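Local coordinates for amino acid ABC transporter, periplasmic amino acid-binding protein (Brucella ovis, PDB 4Z9N) that binds glutathione and, as a periplasmic solute-binding protein, probably delivers it to an ABC transporter in the inner membrane for uptake, at residues L21-N26 with V82-R87; G43-Y48 with I86-W91; G105-D110 with F213-R218. All coordinates share one frame; numbering follows the deposited sequence.

Interaction 1. Residues L21-N26 with V82-R87; sequences LQCGVN and VDVLIR. With GSH (glutathione), chain U.
Gly24 is held through both polar atoms of its backbone: its N donates to Val84 O at 2.8 Å, almost straight at 171°, and its O accepts Ile86 N at 3.1 Å. The two bonds straddle Leu85. Gln22 O receives Asp83 N at 2.8 Å, while a side chain stands in for a carbonyl: Asp83 OD2 takes Gln22 N at 2.9 Å on its anti side and also forms a salt bridge with Lys18. These bonds join strand 84-85 to strand 21-25, the central strand of the three-stranded parallel sheet in one lobe of this family 3 binding protein. Leu85 CD1 and Val82 CG2 leave little room for a side chain at Gly24, so glycine suits the place; Leu85 CD1 lies 3.5 Å from Gly24 O. On the opposite face Cys23 SG rests 3.7 Å from Val84 CG1. Beyond Val25, one water accepts from Asn26 N and donates to Ile86 O. Arg87 CG, anti to its backbone N (chi1 -178°), lies against Asn26 N. Asn26 ND2, over one face of the Arg87 guanidinium, donates to glutathione O2 at 2.8 Å, and Arg87 NH1 and NH2 share OE1 while NE binds Leu68 O.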
# COMPACT_ATOMS: atom_id res chain seq x y z
N LEU D 21 20.99 -6.29 -13.49
CA LEU D 21 19.81 -6.80 -12.81
C LEU D 21 19.12 -7.86 -13.68
O LEU D 21 18.91 -7.63 -14.87
CB LEU D 21 18.87 -5.63 -12.50
CG LEU D 21 17.48 -5.89 -11.90
CD1 LEU D 21 17.58 -6.39 -10.47
CD2 LEU D 21 16.64 -4.62 -11.96
N GLN D 22 18.80 -9.02 -13.12
CA GLN D 22 18.09 -10.06 -13.87
C GLN D 22 16.60 -9.99 -13.53
O GLN D 22 16.23 -10.23 -12.39
CB GLN D 22 18.64 -11.45 -13.55
CG GLN D 22 18.18 -12.59 -14.46
CD GLN D 22 18.80 -12.52 -15.85
OE1 GLN D 22 20.01 -12.35 -16.00
NE2 GLN D 22 17.97 -12.71 -16.88
N CYS D 23 15.75 -9.68 -14.51
CA CYS D 23 14.31 -9.47 -14.25
C CYS D 23 13.38 -10.48 -14.92
O CYS D 23 13.52 -10.78 -16.11
CB CYS D 23 13.89 -8.08 -14.70
SG CYS D 23 14.74 -6.75 -13.85
N GLY D 24 12.40 -10.98 -14.16
CA GLY D 24 11.36 -11.78 -14.77
C GLY D 24 10.25 -10.91 -15.35
O GLY D 24 9.64 -10.11 -14.62
N VAL D 25 9.98 -11.05 -16.65
CA VAL D 25 8.97 -10.24 -17.32
C VAL D 25 8.05 -11.12 -18.17
O VAL D 25 8.21 -12.33 -18.23
CB VAL D 25 9.61 -9.13 -18.18
CG1 VAL D 25 10.43 -8.17 -17.31
CG2 VAL D 25 10.49 -9.71 -19.27
N ASN D 26 7.10 -10.47 -18.84
CA ASN D 26 6.11 -11.15 -19.66
C ASN D 26 6.77 -11.78 -20.90
O ASN D 26 7.86 -11.36 -21.30
CB ASN D 26 5.02 -10.17 -20.08
CG ASN D 26 3.71 -10.86 -20.39
OD1 ASN D 26 3.58 -11.50 -21.44
ND2 ASN D 26 2.72 -10.72 -19.49
N VAL D 82 15.75 -15.25 -11.38
CA VAL D 82 15.57 -13.80 -11.50
C VAL D 82 15.63 -13.16 -10.13
O VAL D 82 15.31 -13.80 -9.12
CB VAL D 82 14.25 -13.41 -12.23
CG1 VAL D 82 14.22 -14.00 -13.64
CG2 VAL D 82 13.01 -13.83 -11.42
N ASP D 83 16.03 -11.90 -10.11
CA ASP D 83 16.19 -11.13 -8.88
C ASP D 83 14.87 -10.47 -8.45
O ASP D 83 14.67 -10.19 -7.27
CB ASP D 83 17.27 -10.05 -9.08
CG ASP D 83 18.60 -10.64 -9.52
OD1 ASP D 83 19.07 -11.60 -8.88
OD2 ASP D 83 19.17 -10.13 -10.50
N VAL D 84 14.00 -10.21 -9.42
CA VAL D 84 12.72 -9.54 -9.19
C VAL D 84 11.75 -9.95 -10.30
O VAL D 84 12.17 -10.26 -11.42
CB VAL D 84 12.88 -7.98 -9.13
CG1 VAL D 84 13.40 -7.44 -10.45
CG2 VAL D 84 11.57 -7.28 -8.71
N LEU D 85 10.47 -9.99 -9.97
CA LEU D 85 9.42 -10.32 -10.92
C LEU D 85 8.49 -9.13 -11.06
O LEU D 85 7.82 -8.76 -10.10
CB LEU D 85 8.65 -11.56 -10.48
CG LEU D 85 7.47 -11.98 -11.35
CD1 LEU D 85 7.96 -12.54 -12.71
CD2 LEU D 85 6.62 -13.03 -10.61
N ILE D 86 8.47 -8.52 -12.23
CA ILE D 86 7.62 -7.37 -12.48
C ILE D 86 6.87 -7.72 -13.75
O ILE D 86 7.38 -7.54 -14.84
CB ILE D 86 8.41 -6.08 -12.60
CG1 ILE D 86 9.27 -5.91 -11.35
CG2 ILE D 86 7.45 -4.88 -12.72
CD1 ILE D 86 10.16 -4.67 -11.35
N ARG D 87 5.66 -8.26 -13.60
CA ARG D 87 5.02 -8.94 -14.71
C ARG D 87 3.53 -9.11 -14.46
O ARG D 87 3.05 -10.24 -14.36
CB ARG D 87 5.71 -10.31 -14.93
CG ARG D 87 5.18 -11.16 -16.10
CD ARG D 87 5.19 -12.63 -15.73
NE ARG D 87 4.45 -13.47 -16.67
CZ ARG D 87 3.12 -13.57 -16.69
NH1 ARG D 87 2.38 -12.85 -15.85
NH2 ARG D 87 2.53 -14.38 -17.57
N1 GSH U . -2.76 -10.76 -13.01
CA1 GSH U . -3.17 -12.15 -13.25
C1 GSH U . -2.34 -13.06 -12.35
O11 GSH U . -2.63 -14.29 -12.28
O12 GSH U . -1.37 -12.60 -11.68
CB1 GSH U . -2.94 -12.58 -14.70
CG1 GSH U . -1.44 -12.45 -15.04
CD1 GSH U . -1.18 -13.11 -16.39
OE1 GSH U . -0.37 -13.98 -16.51
N2 GSH U . -1.93 -12.65 -17.53
CA2 GSH U . -1.69 -13.30 -18.80
C2 GSH U . -0.25 -13.11 -19.29
O2 GSH U . 0.48 -12.26 -18.89
CB2 GSH U . -2.75 -12.87 -19.83
SG2 GSH U . -2.54 -11.14 -20.34
N3 GSH U . 0.23 -14.07 -20.26
CA3 GSH U . 1.57 -13.97 -20.76
C3 GSH U . 2.25 -15.33 -20.61
O31 GSH U . 3.35 -15.53 -21.20
O32 GSH U . 1.74 -16.24 -19.88
O HOH W 1 6.66 -7.91 -17.50

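Interaction 2. Residues G43-Y48 with I86-W91; sequences GFDVDY and IRNTTW. With GSH (glutathione), chain U.
With chi1 at -79°, Asp45 carries CG anti to its own carbonyl carbon, on a CB that already points from the first turn of the helix to the loop. On the other side, Asn88 has positive phi and psi, a left-handed backbone conformation that asparagine adopts readily. Its chi1 of 51° puts CG between the backbone N and the carbonyl carbon, and the amide there works at both ends: ND2 gives to glutathione, while OD1 takes a water and Asn26 ND2. Asn88 N donates to Asp45 OD2 at 2.8 Å, meeting the carboxylate on its syn side. The water on Asn88 OD1 donates to Asp45 OD2 as well, while a second water donates to Asp45 OD1. A short acidic side chain suits this place, since its two oxygens can serve a backbone N-H and ordered waters together. The apolar part is small, Ile86 CG2 against Tyr48 CB at 4.0 Å; the same methyl also approaches Asp45 OD1 to 3.5 Å.

The same loop lines the glutathione pocket. Asn88 ND2 donates to the ligand carbonyl O2 at 2.9 Å, and Asn88 O accepts the ligand amino group N1, also at 2.9 Å. N1 bonds to Thr90 OG1 as well, and Thr90 N holds the carboxylate oxygen O12 at 2.9 Å, nearly straight at 173°. The loop thus reads the amino and carboxylate groups of the γ-glutamyl end, as expected of an amino-acid-binding family. Asp45 stands behind as a second-shell residue that may help to position Asn88.

Helix 44-57 starts here, with Gly43 as its N-cap residue, and packs against helix 292-299 through Phe44 and Tyr48. Ile86 and Tyr48 also lie on Leu215 of strand 211-218, and Asn107 of strand 101-117 donates to Asp45 OD1.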
# COMPACT_ATOMS: atom_id res chain seq x y z
N GLY D 43 8.00 -1.39 -22.41
CA GLY D 43 6.73 -1.56 -21.71
C GLY D 43 6.72 -0.95 -20.30
O GLY D 43 7.76 -0.52 -19.78
N PHE D 44 5.54 -0.91 -19.70
CA PHE D 44 5.32 -0.32 -18.38
C PHE D 44 6.09 -1.09 -17.30
O PHE D 44 6.83 -0.49 -16.51
CB PHE D 44 3.81 -0.31 -18.06
CG PHE D 44 3.45 0.32 -16.73
CD1 PHE D 44 3.21 1.69 -16.64
CD2 PHE D 44 3.31 -0.47 -15.59
CE1 PHE D 44 2.85 2.27 -15.41
CE2 PHE D 44 2.94 0.11 -14.36
CZ PHE D 44 2.72 1.48 -14.28
N ASP D 45 5.93 -2.41 -17.27
CA ASP D 45 6.68 -3.23 -16.31
C ASP D 45 8.16 -3.25 -16.67
O ASP D 45 9.01 -3.25 -15.79
CB ASP D 45 6.13 -4.66 -16.24
CG ASP D 45 4.87 -4.76 -15.39
OD1 ASP D 45 4.63 -3.83 -14.58
OD2 ASP D 45 4.14 -5.77 -15.52
N VAL D 46 8.48 -3.26 -17.97
CA VAL D 46 9.88 -3.18 -18.38
C VAL D 46 10.55 -1.92 -17.82
O VAL D 46 11.67 -1.97 -17.29
CB VAL D 46 10.01 -3.22 -19.91
CG1 VAL D 46 11.38 -2.69 -20.36
CG2 VAL D 46 9.80 -4.67 -20.40
N ASP D 47 9.87 -0.77 -17.92
CA ASP D 47 10.47 0.47 -17.43
C ASP D 47 10.67 0.42 -15.91
O ASP D 47 11.61 1.02 -15.38
CB ASP D 47 9.62 1.70 -17.79
CG ASP D 47 9.83 2.16 -19.23
OD1 ASP D 47 9.00 2.96 -19.71
OD2 ASP D 47 10.80 1.71 -19.88
N TYR D 48 9.79 -0.29 -15.20
CA TYR D 48 9.96 -0.46 -13.76
C TYR D 48 11.25 -1.23 -13.47
O TYR D 48 11.98 -0.89 -12.54
CB TYR D 48 8.75 -1.17 -13.14
CG TYR D 48 7.90 -0.24 -12.30
CD1 TYR D 48 6.97 0.61 -12.90
CD2 TYR D 48 8.07 -0.16 -10.92
CE1 TYR D 48 6.22 1.49 -12.14
CE2 TYR D 48 7.32 0.74 -10.16
CZ TYR D 48 6.40 1.56 -10.78
OH TYR D 48 5.65 2.43 -10.02
N ILE D 86 8.47 -8.52 -12.23
CA ILE D 86 7.62 -7.37 -12.48
C ILE D 86 6.87 -7.72 -13.75
O ILE D 86 7.38 -7.54 -14.84
CB ILE D 86 8.41 -6.08 -12.60
CG1 ILE D 86 9.27 -5.91 -11.35
CG2 ILE D 86 7.45 -4.88 -12.72
CD1 ILE D 86 10.16 -4.67 -11.35
N ARG D 87 5.66 -8.26 -13.60
CA ARG D 87 5.02 -8.94 -14.71
C ARG D 87 3.53 -9.11 -14.46
O ARG D 87 3.05 -10.24 -14.36
CB ARG D 87 5.71 -10.31 -14.93
CG ARG D 87 5.18 -11.16 -16.10
CD ARG D 87 5.19 -12.63 -15.73
NE ARG D 87 4.45 -13.47 -16.67
CZ ARG D 87 3.12 -13.57 -16.69
NH1 ARG D 87 2.38 -12.85 -15.85
NH2 ARG D 87 2.53 -14.38 -17.57
N ASN D 88 2.81 -7.99 -14.38
CA ASN D 88 1.35 -7.98 -14.27
C ASN D 88 0.84 -9.12 -13.38
O ASN D 88 -0.11 -9.81 -13.72
CB ASN D 88 0.66 -8.04 -15.69
CG ASN D 88 1.18 -9.18 -16.61
OD1 ASN D 88 2.35 -9.21 -17.01
ND2 ASN D 88 0.26 -10.08 -16.99
N THR D 89 1.49 -9.26 -12.22
CA THR D 89 1.27 -10.37 -11.31
C THR D 89 0.53 -9.91 -10.05
O THR D 89 1.02 -9.07 -9.29
CB THR D 89 2.61 -11.03 -10.93
OG1 THR D 89 3.15 -11.75 -12.05
CG2 THR D 89 2.43 -11.94 -9.74
N THR D 90 -0.65 -10.47 -9.84
CA THR D 90 -1.52 -10.00 -8.77
C THR D 90 -1.02 -10.40 -7.38
O THR D 90 -0.68 -11.55 -7.13
CB THR D 90 -2.95 -10.52 -8.99
OG1 THR D 90 -3.45 -10.03 -10.24
CG2 THR D 90 -3.87 -10.07 -7.85
N TRP D 91 -0.94 -9.42 -6.49
CA TRP D 91 -0.71 -9.66 -5.06
C TRP D 91 -1.96 -10.27 -4.43
O TRP D 91 -3.02 -9.63 -4.41
CB TRP D 91 -0.38 -8.34 -4.37
CG TRP D 91 0.11 -8.40 -2.94
CD1 TRP D 91 0.05 -9.46 -2.05
CD2 TRP D 91 0.75 -7.34 -2.26
NE1 TRP D 91 0.64 -9.09 -0.85
CE2 TRP D 91 1.06 -7.79 -0.96
CE3 TRP D 91 1.09 -6.03 -2.62
CZ2 TRP D 91 1.70 -6.98 -0.03
CZ3 TRP D 91 1.72 -5.23 -1.70
CH2 TRP D 91 2.03 -5.71 -0.43
N1 GSH U . -2.76 -10.76 -13.01
CA1 GSH U . -3.17 -12.15 -13.25
C1 GSH U . -2.34 -13.06 -12.35
O11 GSH U . -2.63 -14.29 -12.28
O12 GSH U . -1.37 -12.60 -11.68
CB1 GSH U . -2.94 -12.58 -14.70
CG1 GSH U . -1.44 -12.45 -15.04
CD1 GSH U . -1.18 -13.11 -16.39
OE1 GSH U . -0.37 -13.98 -16.51
N2 GSH U . -1.93 -12.65 -17.53
CA2 GSH U . -1.69 -13.30 -18.80
C2 GSH U . -0.25 -13.11 -19.29
O2 GSH U . 0.48 -12.26 -18.89
CB2 GSH U . -2.75 -12.87 -19.83
SG2 GSH U . -2.54 -11.14 -20.34
N3 GSH U . 0.23 -14.07 -20.26
CA3 GSH U . 1.57 -13.97 -20.76
C3 GSH U . 2.25 -15.33 -20.61
O31 GSH U . 3.35 -15.53 -21.20
O32 GSH U . 1.74 -16.24 -19.88
O HOH W 2 3.29 -5.24 -12.56
O HOH W 3 4.13 -7.23 -17.71

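Interaction 3. Residues G105-D110 with F213-R218; sequences GINYYD and FGLTVR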
# COMPACT_ATOMS: atom_id res chain seq x y z
N GLY D 105 5.44 -3.45 -3.42
CA GLY D 105 4.61 -2.33 -3.83
C GLY D 105 3.66 -2.76 -4.94
O GLY D 105 3.79 -3.87 -5.46
N ILE D 106 2.71 -1.89 -5.27
CA ILE D 106 1.71 -2.15 -6.28
C ILE D 106 1.91 -1.09 -7.37
O ILE D 106 1.65 0.08 -7.13
CB ILE D 106 0.28 -2.10 -5.70
CG1 ILE D 106 0.03 -3.29 -4.77
CG2 ILE D 106 -0.76 -2.07 -6.82
CD1 ILE D 106 -1.11 -3.03 -3.78
N ASN D 107 2.40 -1.49 -8.53
CA ASN D 107 2.67 -0.47 -9.54
C ASN D 107 1.48 -0.24 -10.47
O ASN D 107 1.47 0.70 -11.24
CB ASN D 107 3.96 -0.80 -10.32
CG ASN D 107 3.86 -2.03 -11.21
OD1 ASN D 107 3.03 -2.93 -11.01
ND2 ASN D 107 4.75 -2.10 -12.18
N TYR D 108 0.45 -1.08 -10.37
CA TYR D 108 -0.73 -0.86 -11.19
C TYR D 108 -1.92 -1.59 -10.57
O TYR D 108 -1.88 -2.81 -10.46
CB TYR D 108 -0.49 -1.34 -12.63
CG TYR D 108 -1.61 -0.94 -13.58
CD1 TYR D 108 -2.76 -1.70 -13.68
CD2 TYR D 108 -1.51 0.23 -14.33
CE1 TYR D 108 -3.79 -1.32 -14.51
CE2 TYR D 108 -2.53 0.61 -15.16
CZ TYR D 108 -3.67 -0.16 -15.24
OH TYR D 108 -4.70 0.22 -16.06
N TYR D 109 -2.94 -0.84 -10.14
CA TYR D 109 -4.19 -1.45 -9.66
C TYR D 109 -5.06 -1.78 -10.85
O TYR D 109 -5.43 -0.89 -11.59
CB TYR D 109 -4.95 -0.52 -8.72
CG TYR D 109 -4.21 -0.20 -7.44
CD1 TYR D 109 -3.30 0.85 -7.39
CD2 TYR D 109 -4.42 -0.94 -6.28
CE1 TYR D 109 -2.62 1.16 -6.22
CE2 TYR D 109 -3.74 -0.64 -5.11
CZ TYR D 109 -2.85 0.41 -5.09
OH TYR D 109 -2.18 0.72 -3.93
N ASP D 110 -5.41 -3.06 -11.02
CA ASP D 110 -6.27 -3.47 -12.13
C ASP D 110 -7.43 -4.32 -11.60
O ASP D 110 -7.59 -4.50 -10.39
CB ASP D 110 -5.46 -4.25 -13.17
CG ASP D 110 -5.97 -4.05 -14.59
OD1 ASP D 110 -7.06 -3.47 -14.75
OD2 ASP D 110 -5.25 -4.47 -15.53
N PHE D 213 -1.27 -5.30 -9.29
CA PHE D 213 -0.02 -5.83 -9.84
C PHE D 213 1.11 -5.52 -8.86
O PHE D 213 1.31 -4.34 -8.52
CB PHE D 213 0.31 -5.22 -11.21
CG PHE D 213 -0.67 -5.58 -12.30
CD1 PHE D 213 -1.72 -6.46 -12.06
CD2 PHE D 213 -0.51 -5.05 -13.58
CE1 PHE D 213 -2.63 -6.79 -13.07
CE2 PHE D 213 -1.42 -5.37 -14.61
CZ PHE D 213 -2.47 -6.26 -14.35
N GLY D 214 1.84 -6.54 -8.42
CA GLY D 214 2.84 -6.35 -7.37
C GLY D 214 4.27 -6.54 -7.81
O GLY D 214 4.57 -7.33 -8.69
N LEU D 215 5.16 -5.75 -7.21
CA LEU D 215 6.59 -5.89 -7.40
C LEU D 215 7.07 -7.03 -6.53
O LEU D 215 7.11 -6.90 -5.31
CB LEU D 215 7.30 -4.58 -7.04
CG LEU D 215 6.71 -3.38 -7.80
CD1 LEU D 215 7.33 -2.10 -7.32
CD2 LEU D 215 6.89 -3.54 -9.31
N THR D 216 7.40 -8.16 -7.15
CA THR D 216 7.47 -9.41 -6.41
C THR D 216 8.91 -9.83 -6.15
O THR D 216 9.71 -9.85 -7.07
CB THR D 216 6.71 -10.50 -7.18
OG1 THR D 216 5.41 -9.99 -7.52
CG2 THR D 216 6.55 -11.77 -6.35
N VAL D 217 9.25 -10.10 -4.89
CA VAL D 217 10.60 -10.50 -4.50
C VAL D 217 10.53 -11.72 -3.59
O VAL D 217 9.45 -12.08 -3.10
CB VAL D 217 11.38 -9.36 -3.79
CG1 VAL D 217 11.67 -8.19 -4.75
CG2 VAL D 217 10.61 -8.88 -2.56
N ARG D 218 11.67 -12.34 -3.34
CA ARG D 218 11.75 -13.43 -2.37
C ARG D 218 11.65 -12.86 -0.95
O ARG D 218 12.13 -11.76 -0.69
CB ARG D 218 13.06 -14.22 -2.53
CG ARG D 218 13.14 -15.00 -3.83
CD ARG D 218 14.44 -15.79 -3.93
NE ARG D 218 15.61 -14.92 -4.02
CZ ARG D 218 16.08 -14.40 -5.14
NH1 ARG D 218 15.47 -14.63 -6.29
NH2 ARG D 218 17.15 -13.62 -5.11
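Leu215 N donates to Gly105 O at 2.9 Å and Phe213 N to Tyr108 O at 2.8 Å, and the two strands run antiparallel. Strands 101-117 and 211-218 are long strands of the mixed sheet, and their pairing is consistent with the paired connecting strands that join the two lobes in periplasmic binding proteins of this class. Between the two bonds, Ile106 and Gly214 form a non-hydrogen-bonded pair. There Ile106 CA approaches Phe213 O to 3.2 Å in a CA-H...O contact, and a weak bond from Asn107 N, 3.1 Å long, reaches the same oxygen where the chain turns a corner at Asn107. Gly105 has a phi of 163°, a value readily open to glycine alone.

Phe213 is the chief side chain. Its chi1 of -66° sets CG anti to the carbonyl carbon and close to Tyr108 O. The Phe213 and Tyr108 side chains lie side by side, their rings an oblique pair with centroids 5.6 Å apart and planes at 34°. Asp110 lies alongside too, its OD2 3.5 Å from Phe213 CZ. A flat, apolar ring fits here: it packs against Tyr108 and Asp110 and also touches glutathione.

Further out, Ser186 OG is hydrogen-bonded to Asp110 OD2 and would help to hold the carboxylate beside the ring. Leu215 CD2 lies 3.9 Å from Asn107 ND2, which is hydrogen-bonded to Asp45 OD1 of helix 44-57; Tyr48 touches both residues. Tyr109 meets Tyr323 of the second subunit edge-to-face, while Ile106 CG2 sits 3.5 Å above the plane of the Tyr109 ring, over its centre.

How the interactions relate
From the N terminus, strand 21-25 comes first, and interaction 1 closes the loop that brings 82-87 back beside it. Interaction 2 opens within that loop, at the start of helix 44-57, and closes just beyond it on 86-91, so the two loops overlap and share Ile86 and Arg87. Interaction 3 follows in series, with a span of about a hundred residues between 105-110 and 213-218. Strand 211-218 then returns to the earlier contacts: Thr216 O probably accepts Leu85 N of interaction 1, and Gly214 N probably donates to Thr89 O of interaction 2. The parallel sheet, the pocket loop and the long paired strands are thereby joined beside the glutathione site.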